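PDB 4NPR: xyloglucan-specific endo-beta-1,4-glucanase GH12 from Aspergillus niveus, which probably catalyses the endohydrolysis of 1,4-beta-D-glucosidic linkages in xyloglucan, with retention of the beta-configuration. Local coordinates for residues 28-33 with 46-51; 133-138 with 216-221; 39-44 with 68-73. All blocks are in the same frame, centred on the assembly; numbering follows the deposited sequence.

Overall arrangement
The three contacts sample a beta-jelly roll, the sandwich of two curved sheets found in glycosyl hydrolase family 12. Contacts 1 and 3 are interleaved along the chain and have centres about 13 Å apart. They touch through Asn43, which bonds to the backbone of the turn in 28-33. Contact 3 joins the two sheets through the core, whereas contact 1 joins two surface loops, the second of which follows strand 39-42. Contact 2, later in the chain, links strand 215-226 with the residues leading into strand 137-146 of the same nine-stranded sheet; it is centred about 18 Å from contact 3 and 21 Å from contact 1. Strand 215-226 still meets contact 3 where Ala221 packs on Trp70.

Contact 1 of 3, residues 28-33 with 46-51; sequences CDQWGS and WGQAQA
Gln30 and Trp46 mark the closest backbone approach, 7.1 Å between their CA atoms. The first lies in a type I beta turn from Asp29 to Gly32, closed by Gly32 N bonding to Asp29 O. Trp46 lies in the loop shortly before a 3-10 segment that includes residues 48-50. No hydrogen bond crosses between the segments, so side-chain packing makes the contact. The extended chain of Gln30 carries its amide up to that of Gln48, with Gln30 CD 3.4 Å from Gln48 OE1 and the two amide planes 40° apart. Gln30 NE2 is equally near that oxygen but poorly angled for a bond, and donates instead to Leu45 O. Beside this pair, the six-membered end of Trp31 approaches Trp46 obliquely, with Trp31 CH2 3.7 Å from Trp46 CA and 4.0 Å from Trp46 CB. Gln30 CG covers one face of the Trp31 ring, 3.7 Å above its plane. The indole of Trp46 turns off to Val83 and Phe86. This surface contact joins the loop between strands 25-27 and 33-36, tied by the Cys28-Cys57 disulfide to strand 53-64, to the loop between strands 39-42 and 53-64, where Gln48 and Ala51 rest on Trp76 of strand 67-77.

Contact 2 of 3, residues 133-138 with 216-221; sequences GDHNYE and LVDVQA
His135 NE2 donates to Asp218 OD2 in the one hydrogen bond across this contact, a weak one: the two atoms are 3.3 Å apart and the angle at the hydrogen is 129°. The imidazole and the carboxylate stand nearly upright to each other, their planes 78° apart, and the oxygen meets the ring obliquely. His135 CE1 is the next nearest ring atom, 3.8 Å from Asp218 OD2, so the carboxylate oxygen lies off the ring plane near NE2 and CE1. Val217 CG2 lies on the same side of that plane but displaced toward CD2, 3.6 Å from His135 CD2 and 3.7 Å from His135 NE2. One side of the imidazole thus meets both an apolar branch and a charged group from consecutive residues of one strand. His135 reaches them with CG anti to its carbonyl carbon (chi1 -54°), a torsion that carries the ring across to strand 215-226 although the backbones stay well apart, 8.3 Å between the CA atoms of His135 and Val217. Stacking on Phe126 further fixes the imidazole, and Asp218 touches the same phenylalanine. Just beyond the histidine, Asn136 and Tyr137 both face Leu127 in a classic beta bulge. The contact therefore spans strand 117-128, which lies between strands 137-146 and 215-226 in the nine-stranded sheet; Met179 of strand 179-186 also packs on His135, and Pro95 of strand 87-97 on Val217.

Contact 3 of 3, residues 39-44 with 68-73; sequences YILYNN and IVWNTK
One face of the Trp70 indole receives the CD1 methyl of Leu41, a CH-pi contact in which that carbon sits 3.6 Å from the centroid of the five-membered ring and 21° off the ring normal. Leu41 CD1 comes closest to Trp70 CD2, at 3.4 Å, on the bond shared by the two rings, so the methyl also lies over part of the six-membered ring. The second branch of the leucine drops beside the root of the indole, Leu41 CD2 lying 3.8 Å from Trp70 CB. With chi1 of 62°, Trp70 has CG between its backbone N and carbonyl carbon, which turns the ring to present this face. Two residues earlier in each segment, Ile68 CG2 lies 4.3 Å above the centre of the Tyr39 ring. The phenol oxygen of Tyr39 is hydrogen-bonded to Asn66 O and Val240 N, which fixes the far end of that ring. Two residues on from the leucine, Asn43 OD1 and Thr72 OG1 do not bond each other, but both bond Thr58 OG1, a shared polar partner at the end of an otherwise apolar row. Alternate side chains of each strand point into the core, and the segments' almost parallel course (3° apart) keeps the pairs in step, with 8.6 Å between the CA atoms of Leu41 and Trp70. The strands belong to different sheets: this is face-to-face core packing of the jelly-roll sandwich, joining strand 39-42 of the nine-stranded sheet to strand 67-77 of the six-stranded one, with Phe60 of strand 53-64 against Leu41 and Val235 of strand 231-240 against Trp70.

Contact 1 of 3, residues 28-33 with 46-51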
ATOM      1  N   CYS A  28       6.498  17.877  -5.625  1.00 24.72           N
ATOM      2  CA  CYS A  28       7.804  17.163  -5.507  1.00 26.97           C
ATOM      3  C   CYS A  28       8.460  17.156  -4.132  1.00 23.73           C
ATOM      4  O   CYS A  28       9.422  16.423  -3.909  1.00 21.66           O
ATOM      5  CB  CYS A  28       8.825  17.809  -6.444  1.00 29.29           C
ATOM      6  SG  CYS A  28       8.226  17.777  -8.141  1.00 35.72           S
ATOM      7  N   ASP A  29       7.960  17.985  -3.226  1.00 22.97           N
ATOM      8  CA  ASP A  29       8.541  18.098  -1.904  1.00 22.52           C
ATOM      9  C   ASP A  29       8.220  16.871  -1.049  1.00 20.18           C
ATOM     10  O   ASP A  29       7.198  16.174  -1.235  1.00 16.86           O
ATOM     11  CB  ASP A  29       8.092  19.389  -1.198  1.00 25.84           C
ATOM     12  CG  ASP A  29       6.570  19.510  -1.101  1.00 28.30           C
ATOM     13  OD1 ASP A  29       5.879  19.053  -2.064  1.00 30.12           O
ATOM     14  OD2 ASP A  29       6.085  20.071  -0.082  1.00 28.78           O
ATOM     15  N   GLN A  30       9.133  16.628  -0.111  1.00 18.72           N
ATOM     16  CA  GLN A  30       9.108  15.439   0.703  1.00 18.31           C
ATOM     17  C   GLN A  30       7.717  15.124   1.282  1.00 17.05           C
ATOM     18  O   GLN A  30       7.260  13.984   1.234  1.00 16.54           O
ATOM     19  CB  GLN A  30      10.121  15.584   1.805  1.00 19.23           C
ATOM     20  CG  GLN A  30      10.483  14.258   2.449  1.00 20.86           C
ATOM     21  CD  GLN A  30      11.629  14.382   3.436  1.00 20.67           C
ATOM     22  OE1 GLN A  30      11.991  15.483   3.842  1.00 20.24           O
ATOM     23  NE2 GLN A  30      12.214  13.252   3.799  1.00 20.39           N
ATOM     24  N   TRP A  31       7.041  16.135   1.803  1.00 16.15           N
ATOM     25  CA  TRP A  31       5.726  15.939   2.427  1.00 16.02           C
ATOM     26  C   TRP A  31       4.584  16.545   1.644  1.00 15.60           C
ATOM     27  O   TRP A  31       3.585  16.876   2.209  1.00 16.58           O
ATOM     28  CB  TRP A  31       5.747  16.537   3.831  1.00 16.24           C
ATOM     29  CG  TRP A  31       6.997  16.095   4.575  1.00 16.77           C
ATOM     30  CD1 TRP A  31       8.033  16.886   5.048  1.00 15.62           C
ATOM     31  CD2 TRP A  31       7.362  14.734   4.875  1.00 15.85           C
ATOM     32  NE1 TRP A  31       8.988  16.084   5.641  1.00 15.35           N
ATOM     33  CE2 TRP A  31       8.590  14.769   5.554  1.00 15.49           C
ATOM     34  CE3 TRP A  31       6.748  13.502   4.660  1.00 15.78           C
ATOM     35  CZ2 TRP A  31       9.226  13.612   5.988  1.00 15.66           C
ATOM     36  CZ3 TRP A  31       7.395  12.336   5.113  1.00 15.47           C
ATOM     37  CH2 TRP A  31       8.599  12.412   5.775  1.00 15.03           C
ATOM     38  N   GLY A  32       4.710  16.681   0.333  1.00 16.00           N
ATOM     39  CA  GLY A  32       3.630  17.193  -0.484  1.00 15.65           C
ATOM     40  C   GLY A  32       2.402  16.313  -0.356  1.00 16.42           C
ATOM     41  O   GLY A  32       2.528  15.081  -0.290  1.00 15.86           O
ATOM     42  N   SER A  33       1.225  16.959  -0.316  1.00 17.43           N
ATOM     43  CA  SER A  33      -0.093  16.292  -0.391  1.00 17.83           C
ATOM     44  C   SER A  33      -1.247  17.201  -0.855  1.00 19.28           C
ATOM     45  O   SER A  33      -1.122  18.414  -0.928  1.00 18.94           O
ATOM     46  CB  SER A  33      -0.454  15.649   0.944  1.00 17.77           C
ATOM     47  OG  SER A  33      -0.818  16.594   1.922  1.00 17.70           O
ATOM     48  N   TRP A  46       9.427   9.602   2.907  1.00 13.60           N
ATOM     49  CA  TRP A  46       9.984   9.389   4.240  1.00 13.08           C
ATOM     50  C   TRP A  46      11.411   8.797   4.224  1.00 13.48           C
ATOM     51  O   TRP A  46      12.171   9.005   5.156  1.00 13.43           O
ATOM     52  CB  TRP A  46       9.029   8.523   5.057  1.00 12.83           C
ATOM     53  CG  TRP A  46       8.885   7.117   4.612  1.00 12.99           C
ATOM     54  CD1 TRP A  46       7.904   6.618   3.810  1.00 13.35           C
ATOM     55  CD2 TRP A  46       9.733   5.999   4.944  1.00 12.42           C
ATOM     56  NE1 TRP A  46       8.086   5.258   3.624  1.00 12.85           N
ATOM     57  CE2 TRP A  46       9.201   4.863   4.304  1.00 12.19           C
ATOM     58  CE3 TRP A  46      10.880   5.855   5.715  1.00 12.30           C
ATOM     59  CZ2 TRP A  46       9.759   3.606   4.429  1.00 12.02           C
ATOM     60  CZ3 TRP A  46      11.436   4.598   5.848  1.00 12.06           C
ATOM     61  CH2 TRP A  46      10.870   3.486   5.206  1.00 12.12           C
ATOM     62  N   GLY A  47      11.783   8.103   3.150  1.00 13.57           N
ATOM     63  CA  GLY A  47      12.992   7.364   3.137  1.00 13.78           C
ATOM     64  C   GLY A  47      14.042   7.950   2.253  1.00 15.02           C
ATOM     65  O   GLY A  47      15.005   7.235   1.958  1.00 16.29           O
ATOM     66  N   GLN A  48      13.860   9.209   1.810  1.00 15.97           N
ATOM     67  CA  GLN A  48      14.860   9.979   1.026  1.00 16.44           C
ATOM     68  C   GLN A  48      16.258   9.848   1.523  1.00 17.08           C
ATOM     69  O   GLN A  48      17.177   9.798   0.727  1.00 18.59           O
ATOM     70  CB  GLN A  48      14.675  11.485   1.200  1.00 17.31           C
ATOM     71  CG  GLN A  48      13.585  12.152   0.421  1.00 18.44           C
ATOM     72  CD  GLN A  48      13.829  13.632   0.250  1.00 19.47           C
ATOM     73  OE1 GLN A  48      14.178  14.330   1.198  1.00 18.52           O
ATOM     74  NE2 GLN A  48      13.630  14.126  -0.990  1.00 21.59           N
ATOM     75  N   ALA A  49      16.433   9.954   2.842  1.00 16.58           N
ATOM     76  CA  ALA A  49      17.761  10.109   3.394  1.00 16.49           C
ATOM     77  C   ALA A  49      18.582   8.839   3.222  1.00 16.63           C
ATOM     78  O   ALA A  49      19.785   8.889   3.299  1.00 16.20           O
ATOM     79  CB  ALA A  49      17.700  10.526   4.855  1.00 16.51           C
ATOM     80  N   GLN A  50      17.940   7.708   2.947  1.00 17.63           N
ATOM     81  CA  GLN A  50      18.677   6.455   2.709  1.00 18.17           C
ATOM     82  C   GLN A  50      19.133   6.287   1.268  1.00 18.30           C
ATOM     83  O   GLN A  50      19.650   5.235   0.901  1.00 17.59           O
ATOM     84  CB  GLN A  50      17.848   5.238   3.159  1.00 18.30           C
ATOM     85  CG  GLN A  50      17.896   5.009   4.659  1.00 18.16           C
ATOM     86  CD  GLN A  50      17.040   6.018   5.415  1.00 18.60           C
ATOM     87  OE1 GLN A  50      15.845   6.195   5.133  1.00 18.13           O
ATOM     88  NE2 GLN A  50      17.649   6.694   6.368  1.00 18.54           N
ATOM     89  N   ALA A  51      18.944   7.324   0.460  1.00 19.14           N
ATOM     90  CA  ALA A  51      19.341   7.296  -0.944  1.00 20.55           C
ATOM     91  C   ALA A  51      20.564   8.165  -1.084  1.00 20.82           C
ATOM     92  O   ALA A  51      20.689   9.205  -0.401  1.00 19.64           O
ATOM     93  CB  ALA A  51      18.223   7.817  -1.863  1.00 20.58           C
TER

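Contact 2 of 3, residues 133-138 with 216-221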
ATOM      1  N   GLY A 133      -5.680   5.473  18.597  1.00 30.30           N
ATOM      2  CA  GLY A 133      -4.438   4.850  19.043  1.00 29.47           C
ATOM      3  C   GLY A 133      -3.373   4.613  17.976  1.00 30.89           C
ATOM      4  O   GLY A 133      -3.630   4.690  16.747  1.00 29.27           O
ATOM      5  N   ASP A 134      -2.172   4.317  18.479  1.00 29.94           N
ATOM      6  CA  ASP A 134      -1.036   3.930  17.670  1.00 30.93           C
ATOM      7  C   ASP A 134      -1.348   2.656  16.865  1.00 29.38           C
ATOM      8  O   ASP A 134      -2.205   1.852  17.257  1.00 27.67           O
ATOM      9  CB  ASP A 134       0.180   3.636  18.573  1.00 34.56           C
ATOM     10  CG  ASP A 134       0.676   4.872  19.359  1.00 38.64           C
ATOM     11  OD1 ASP A 134       0.654   6.031  18.853  1.00 41.07           O
ATOM     12  OD2 ASP A 134       1.131   4.660  20.502  1.00 41.21           O
ATOM     13  N   HIS A 135      -0.624   2.467  15.759  1.00 26.19           N
ATOM     14  CA  HIS A 135      -0.751   1.260  14.955  1.00 24.87           C
ATOM     15  C   HIS A 135      -0.039   0.084  15.597  1.00 23.52           C
ATOM     16  O   HIS A 135       1.169   0.110  15.786  1.00 25.63           O
ATOM     17  CB  HIS A 135      -0.220   1.461  13.533  1.00 24.59           C
ATOM     18  CG  HIS A 135      -0.833   2.619  12.816  1.00 25.47           C
ATOM     19  ND1 HIS A 135      -0.166   3.313  11.826  1.00 26.38           N
ATOM     20  CD2 HIS A 135      -2.036   3.226  12.965  1.00 25.69           C
ATOM     21  CE1 HIS A 135      -0.933   4.298  11.396  1.00 27.25           C
ATOM     22  NE2 HIS A 135      -2.071   4.273  12.079  1.00 26.88           N
ATOM     23  N   ASN A 136      -0.778  -0.951  15.925  1.00 21.64           N
ATOM     24  CA  ASN A 136      -0.160  -2.183  16.413  1.00 22.76           C
ATOM     25  C   ASN A 136      -0.032  -3.267  15.326  1.00 20.99           C
ATOM     26  O   ASN A 136       0.839  -4.119  15.403  1.00 17.65           O
ATOM     27  CB  ASN A 136      -0.907  -2.701  17.668  1.00 25.93           C
ATOM     28  CG  ASN A 136      -2.284  -3.285  17.360  1.00 28.74           C
ATOM     29  OD1 ASN A 136      -2.696  -4.295  17.948  1.00 37.41           O
ATOM     30  ND2 ASN A 136      -3.008  -2.649  16.463  1.00 29.93           N
ATOM     31  N   TYR A 137      -0.910  -3.213  14.311  1.00 20.59           N
ATOM     32  CA  TYR A 137      -0.821  -4.087  13.168  1.00 19.91           C
ATOM     33  C   TYR A 137      -0.734  -3.379  11.848  1.00 18.51           C
ATOM     34  O   TYR A 137      -1.258  -2.292  11.635  1.00 17.87           O
ATOM     35  CB  TYR A 137      -2.012  -5.023  13.114  1.00 20.86           C
ATOM     36  CG  TYR A 137      -1.943  -6.103  14.122  1.00 21.78           C
ATOM     37  CD1 TYR A 137      -1.163  -7.224  13.900  1.00 22.36           C
ATOM     38  CD2 TYR A 137      -2.643  -6.003  15.309  1.00 23.60           C
ATOM     39  CE1 TYR A 137      -1.095  -8.241  14.840  1.00 22.96           C
ATOM     40  CE2 TYR A 137      -2.604  -7.021  16.259  1.00 24.81           C
ATOM     41  CZ  TYR A 137      -1.824  -8.142  16.020  1.00 23.80           C
ATOM     42  OH  TYR A 137      -1.755  -9.142  16.977  1.00 22.81           O
ATOM     43  N   GLU A 138      -0.077  -4.039  10.931  1.00 17.72           N
ATOM     44  CA  GLU A 138      -0.073  -3.571   9.590  1.00 18.48           C
ATOM     45  C   GLU A 138      -0.302  -4.745   8.677  1.00 16.41           C
ATOM     46  O   GLU A 138       0.332  -5.790   8.843  1.00 14.91           O
ATOM     47  CB  GLU A 138       1.256  -2.872   9.254  1.00 19.91           C
ATOM     48  CG  GLU A 138       1.302  -2.327   7.820  1.00 21.80           C
ATOM     49  CD  GLU A 138       2.651  -1.720   7.452  1.00 24.02           C
ATOM     50  OE1 GLU A 138       3.617  -1.747   8.258  1.00 26.43           O
ATOM     51  OE2 GLU A 138       2.761  -1.218   6.324  1.00 27.33           O
ATOM     52  N   LEU A 216      -9.997  -0.930  12.295  1.00 20.23           N
ATOM     53  CA  LEU A 216      -9.362  -0.515  11.018  1.00 19.06           C
ATOM     54  C   LEU A 216      -9.225   0.983  11.035  1.00 17.68           C
ATOM     55  O   LEU A 216     -10.230   1.627  11.118  1.00 18.27           O
ATOM     56  CB  LEU A 216     -10.241  -0.938   9.820  1.00 18.83           C
ATOM     57  CG  LEU A 216      -9.836  -0.606   8.366  1.00 19.00           C
ATOM     58  CD1 LEU A 216      -8.373  -0.901   8.060  1.00 17.86           C
ATOM     59  CD2 LEU A 216     -10.716  -1.411   7.409  1.00 19.34           C
ATOM     60  N   VAL A 217      -8.017   1.545  10.997  1.00 17.99           N
ATOM     61  CA  VAL A 217      -7.846   3.024  11.068  1.00 19.76           C
ATOM     62  C   VAL A 217      -7.188   3.778   9.889  1.00 20.48           C
ATOM     63  O   VAL A 217      -7.205   5.023   9.877  1.00 19.23           O
ATOM     64  CB  VAL A 217      -7.124   3.491  12.359  1.00 20.60           C
ATOM     65  CG1 VAL A 217      -7.761   2.850  13.576  1.00 22.05           C
ATOM     66  CG2 VAL A 217      -5.618   3.218  12.319  1.00 20.86           C
ATOM     67  N   ASP A 218      -6.595   3.048   8.942  1.00 21.61           N
ATOM     68  CA  ASP A 218      -5.984   3.650   7.746  1.00 23.43           C
ATOM     69  C   ASP A 218      -6.082   2.607   6.605  1.00 21.51           C
ATOM     70  O   ASP A 218      -5.801   1.442   6.832  1.00 20.03           O
ATOM     71  CB  ASP A 218      -4.504   4.059   8.011  1.00 26.69           C
ATOM     72  CG  ASP A 218      -4.341   5.530   8.562  1.00 31.95           C
ATOM     73  OD1 ASP A 218      -4.467   6.519   7.770  1.00 32.41           O
ATOM     74  OD2 ASP A 218      -4.038   5.692   9.783  1.00 34.71           O
ATOM     75  N   VAL A 219      -6.523   3.033   5.410  1.00 19.32           N
ATOM     76  CA  VAL A 219      -6.469   2.223   4.195  1.00 17.58           C
ATOM     77  C   VAL A 219      -5.839   3.021   3.044  1.00 17.14           C
ATOM     78  O   VAL A 219      -6.456   3.913   2.463  1.00 16.11           O
ATOM     79  CB  VAL A 219      -7.857   1.746   3.771  1.00 17.20           C
ATOM     80  CG1 VAL A 219      -7.776   0.859   2.532  1.00 16.88           C
ATOM     81  CG2 VAL A 219      -8.499   1.008   4.907  1.00 17.12           C
ATOM     82  N   GLN A 220      -4.615   2.642   2.704  1.00 16.69           N
ATOM     83  CA  GLN A 220      -3.764   3.404   1.808  1.00 16.28           C
ATOM     84  C   GLN A 220      -3.301   2.517   0.650  1.00 14.85           C
ATOM     85  O   GLN A 220      -2.981   1.367   0.873  1.00 14.70           O
ATOM     86  CB  GLN A 220      -2.544   3.848   2.570  1.00 17.31           C
ATOM     87  CG  GLN A 220      -2.874   4.605   3.834  1.00 19.24           C
ATOM     88  CD  GLN A 220      -1.614   5.148   4.464  1.00 21.13           C
ATOM     89  OE1 GLN A 220      -0.872   4.432   5.132  1.00 23.18           O
ATOM     90  NE2 GLN A 220      -1.335   6.412   4.204  1.00 23.46           N
ATOM     91  N   ALA A 221      -3.275   3.037  -0.568  1.00 12.86           N
ATOM     92  CA  ALA A 221      -2.779   2.262  -1.718  1.00 12.36           C
ATOM     93  C   ALA A 221      -1.779   3.110  -2.565  1.00 11.26           C
ATOM     94  O   ALA A 221      -2.086   4.250  -2.934  1.00 10.16           O
ATOM     95  CB  ALA A 221      -3.932   1.745  -2.570  1.00 12.15           C
TER

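Contact 3 of 3, residues 39-44 with 68-73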
ATOM      1  N   TYR A  39     -10.103  11.236  -0.312  1.00 16.07           N
ATOM      2  CA  TYR A  39      -8.713  10.804  -0.325  1.00 16.30           C
ATOM      3  C   TYR A  39      -7.795  11.986   0.035  1.00 15.72           C
ATOM      4  O   TYR A  39      -8.194  13.131  -0.070  1.00 15.64           O
ATOM      5  CB  TYR A  39      -8.344  10.195  -1.695  1.00 16.40           C
ATOM      6  CG  TYR A  39      -9.233   9.024  -2.121  1.00 16.92           C
ATOM      7  CD1 TYR A  39      -8.996   7.732  -1.635  1.00 16.89           C
ATOM      8  CD2 TYR A  39     -10.334   9.199  -3.006  1.00 17.47           C
ATOM      9  CE1 TYR A  39      -9.784   6.649  -2.006  1.00 16.45           C
ATOM     10  CE2 TYR A  39     -11.129   8.102  -3.389  1.00 17.08           C
ATOM     11  CZ  TYR A  39     -10.845   6.835  -2.873  1.00 16.77           C
ATOM     12  OH  TYR A  39     -11.596   5.728  -3.206  1.00 17.53           O
ATOM     13  N   ILE A  40      -6.618  11.680   0.569  1.00 15.48           N
ATOM     14  CA  ILE A  40      -5.502  12.585   0.596  1.00 15.46           C
ATOM     15  C   ILE A  40      -4.420  11.802  -0.120  1.00 16.10           C
ATOM     16  O   ILE A  40      -4.173  10.615   0.181  1.00 16.47           O
ATOM     17  CB  ILE A  40      -5.057  12.921   2.021  1.00 16.71           C
ATOM     18  CG1 ILE A  40      -6.140  13.734   2.754  1.00 17.43           C
ATOM     19  CG2 ILE A  40      -3.792  13.774   2.018  1.00 17.46           C
ATOM     20  CD1 ILE A  40      -5.968  13.752   4.262  1.00 17.45           C
ATOM     21  N   LEU A  41      -3.822  12.435  -1.115  1.00 15.13           N
ATOM     22  CA  LEU A  41      -2.803  11.811  -1.914  1.00 15.14           C
ATOM     23  C   LEU A  41      -1.492  12.385  -1.451  1.00 13.98           C
ATOM     24  O   LEU A  41      -1.352  13.592  -1.379  1.00 14.44           O
ATOM     25  CB  LEU A  41      -3.044  12.114  -3.390  1.00 15.49           C
ATOM     26  CG  LEU A  41      -2.052  11.602  -4.424  1.00 16.32           C
ATOM     27  CD1 LEU A  41      -2.161  10.099  -4.598  1.00 17.08           C
ATOM     28  CD2 LEU A  41      -2.337  12.242  -5.776  1.00 17.25           C
ATOM     29  N   TYR A  42      -0.525  11.525  -1.186  1.00 13.22           N
ATOM     30  CA  TYR A  42       0.732  11.901  -0.524  1.00 12.95           C
ATOM     31  C   TYR A  42       1.912  11.539  -1.380  1.00 12.13           C
ATOM     32  O   TYR A  42       1.901  10.500  -1.995  1.00 12.49           O
ATOM     33  CB  TYR A  42       0.922  11.102   0.771  1.00 13.16           C
ATOM     34  CG  TYR A  42      -0.030  11.390   1.894  1.00 13.49           C
ATOM     35  CD1 TYR A  42       0.245  12.420   2.818  1.00 13.80           C
ATOM     36  CD2 TYR A  42      -1.193  10.611   2.084  1.00 13.66           C
ATOM     37  CE1 TYR A  42      -0.604  12.673   3.887  1.00 13.68           C
ATOM     38  CE2 TYR A  42      -2.060  10.865   3.157  1.00 13.41           C
ATOM     39  CZ  TYR A  42      -1.749  11.888   4.053  1.00 13.58           C
ATOM     40  OH  TYR A  42      -2.554  12.180   5.115  1.00 13.67           O
ATOM     41  N   ASN A  43       2.928  12.378  -1.371  1.00 11.79           N
ATOM     42  CA  ASN A  43       4.224  12.088  -1.973  1.00 12.26           C
ATOM     43  C   ASN A  43       5.045  11.258  -0.948  1.00 12.91           C
ATOM     44  O   ASN A  43       5.567  10.176  -1.282  1.00 14.32           O
ATOM     45  CB  ASN A  43       4.916  13.422  -2.334  1.00 12.01           C
ATOM     46  CG  ASN A  43       5.957  13.300  -3.418  1.00 11.31           C
ATOM     47  OD1 ASN A  43       5.865  12.502  -4.320  1.00 10.91           O
ATOM     48  ND2 ASN A  43       6.938  14.151  -3.346  1.00 11.76           N
ATOM     49  N   ASN A  44       5.130  11.737   0.297  1.00 12.83           N
ATOM     50  CA  ASN A  44       5.599  10.914   1.428  1.00 12.40           C
ATOM     51  C   ASN A  44       6.970  10.264   1.147  1.00 12.57           C
ATOM     52  O   ASN A  44       7.114   9.053   1.089  1.00 12.83           O
ATOM     53  CB  ASN A  44       4.510   9.881   1.760  1.00 11.89           C
ATOM     54  CG  ASN A  44       4.834   9.007   2.969  1.00 11.44           C
ATOM     55  OD1 ASN A  44       5.517   9.405   3.879  1.00 10.96           O
ATOM     56  ND2 ASN A  44       4.305   7.797   2.967  1.00 11.48           N
ATOM     57  N   ILE A  68     -10.197   7.759  -8.014  1.00 15.96           N
ATOM     58  CA  ILE A  68      -9.101   8.722  -8.169  1.00 14.92           C
ATOM     59  C   ILE A  68      -8.134   8.210  -9.243  1.00 14.69           C
ATOM     60  O   ILE A  68      -7.956   6.990  -9.373  1.00 14.76           O
ATOM     61  CB  ILE A  68      -8.383   9.030  -6.841  1.00 15.34           C
ATOM     62  CG1 ILE A  68      -7.274  10.080  -7.039  1.00 16.53           C
ATOM     63  CG2 ILE A  68      -7.769   7.784  -6.205  1.00 15.42           C
ATOM     64  CD1 ILE A  68      -6.823  10.753  -5.746  1.00 16.44           C
ATOM     65  N   VAL A  69      -7.609   9.141 -10.052  1.00 13.48           N
ATOM     66  CA  VAL A  69      -6.642   8.885 -11.119  1.00 13.29           C
ATOM     67  C   VAL A  69      -5.415   9.737 -10.792  1.00 12.88           C
ATOM     68  O   VAL A  69      -5.527  10.946 -10.584  1.00 12.51           O
ATOM     69  CB  VAL A  69      -7.253   9.288 -12.512  1.00 13.75           C
ATOM     70  CG1 VAL A  69      -6.298   9.041 -13.690  1.00 12.66           C
ATOM     71  CG2 VAL A  69      -8.606   8.566 -12.718  1.00 13.72           C
ATOM     72  N   TRP A  70      -4.255   9.105 -10.679  1.00 12.97           N
ATOM     73  CA  TRP A  70      -3.039   9.824 -10.317  1.00 13.35           C
ATOM     74  C   TRP A  70      -1.821   9.091 -10.796  1.00 13.65           C
ATOM     75  O   TRP A  70      -1.942   7.977 -11.342  1.00 13.03           O
ATOM     76  CB  TRP A  70      -2.927  10.016  -8.802  1.00 13.18           C
ATOM     77  CG  TRP A  70      -2.850   8.737  -7.951  1.00 13.22           C
ATOM     78  CD1 TRP A  70      -3.893   7.919  -7.583  1.00 13.01           C
ATOM     79  CD2 TRP A  70      -1.677   8.184  -7.316  1.00 13.49           C
ATOM     80  NE1 TRP A  70      -3.436   6.895  -6.762  1.00 13.19           N
ATOM     81  CE2 TRP A  70      -2.085   7.044  -6.585  1.00 13.54           C
ATOM     82  CE3 TRP A  70      -0.335   8.547  -7.290  1.00 13.24           C
ATOM     83  CZ2 TRP A  70      -1.183   6.276  -5.851  1.00 13.70           C
ATOM     84  CZ3 TRP A  70       0.548   7.785  -6.569  1.00 13.32           C
ATOM     85  CH2 TRP A  70       0.133   6.666  -5.865  1.00 13.67           C
ATOM     86  N   ASN A  71      -0.657   9.715 -10.569  1.00 13.81           N
ATOM     87  CA  ASN A  71       0.618   9.067 -10.802  1.00 14.77           C
ATOM     88  C   ASN A  71       1.769   9.629  -9.993  1.00 14.84           C
ATOM     89  O   ASN A  71       1.685  10.703  -9.373  1.00 15.01           O
ATOM     90  CB  ASN A  71       0.993   9.123 -12.286  1.00 15.91           C
ATOM     91  CG  ASN A  71       1.475  10.495 -12.725  1.00 17.00           C
ATOM     92  OD1 ASN A  71       2.446  11.053 -12.171  1.00 17.83           O
ATOM     93  ND2 ASN A  71       0.810  11.046 -13.750  1.00 17.02           N
ATOM     94  N   THR A  72       2.866   8.898 -10.036  1.00 14.62           N
ATOM     95  CA  THR A  72       4.083   9.400  -9.500  1.00 15.06           C
ATOM     96  C   THR A  72       5.281   8.989 -10.372  1.00 14.62           C
ATOM     97  O   THR A  72       5.261   7.938 -11.008  1.00 13.73           O
ATOM     98  CB  THR A  72       4.225   8.922  -8.047  1.00 15.86           C
ATOM     99  OG1 THR A  72       5.348   9.571  -7.451  1.00 18.10           O
ATOM    100  CG2 THR A  72       4.432   7.444  -7.966  1.00 16.08           C
ATOM    101  N   LYS A  73       6.324   9.813 -10.350  1.00 14.20           N
ATOM    102  CA  LYS A  73       7.484   9.646 -11.181  1.00 14.11           C
ATOM    103  C   LYS A  73       8.686   9.786 -10.329  1.00 13.13           C
ATOM    104  O   LYS A  73       8.722  10.655  -9.464  1.00 13.11           O
ATOM    105  CB  LYS A  73       7.506  10.744 -12.224  1.00 15.74           C
ATOM    106  CG  LYS A  73       6.291  10.655 -13.126  1.00 17.57           C
ATOM    107  CD  LYS A  73       6.190  11.721 -14.196  1.00 19.38           C
ATOM    108  CE  LYS A  73       5.105  11.292 -15.183  1.00 22.16           C
ATOM    109  NZ  LYS A  73       4.260  12.446 -15.588  1.00 25.38           N
TER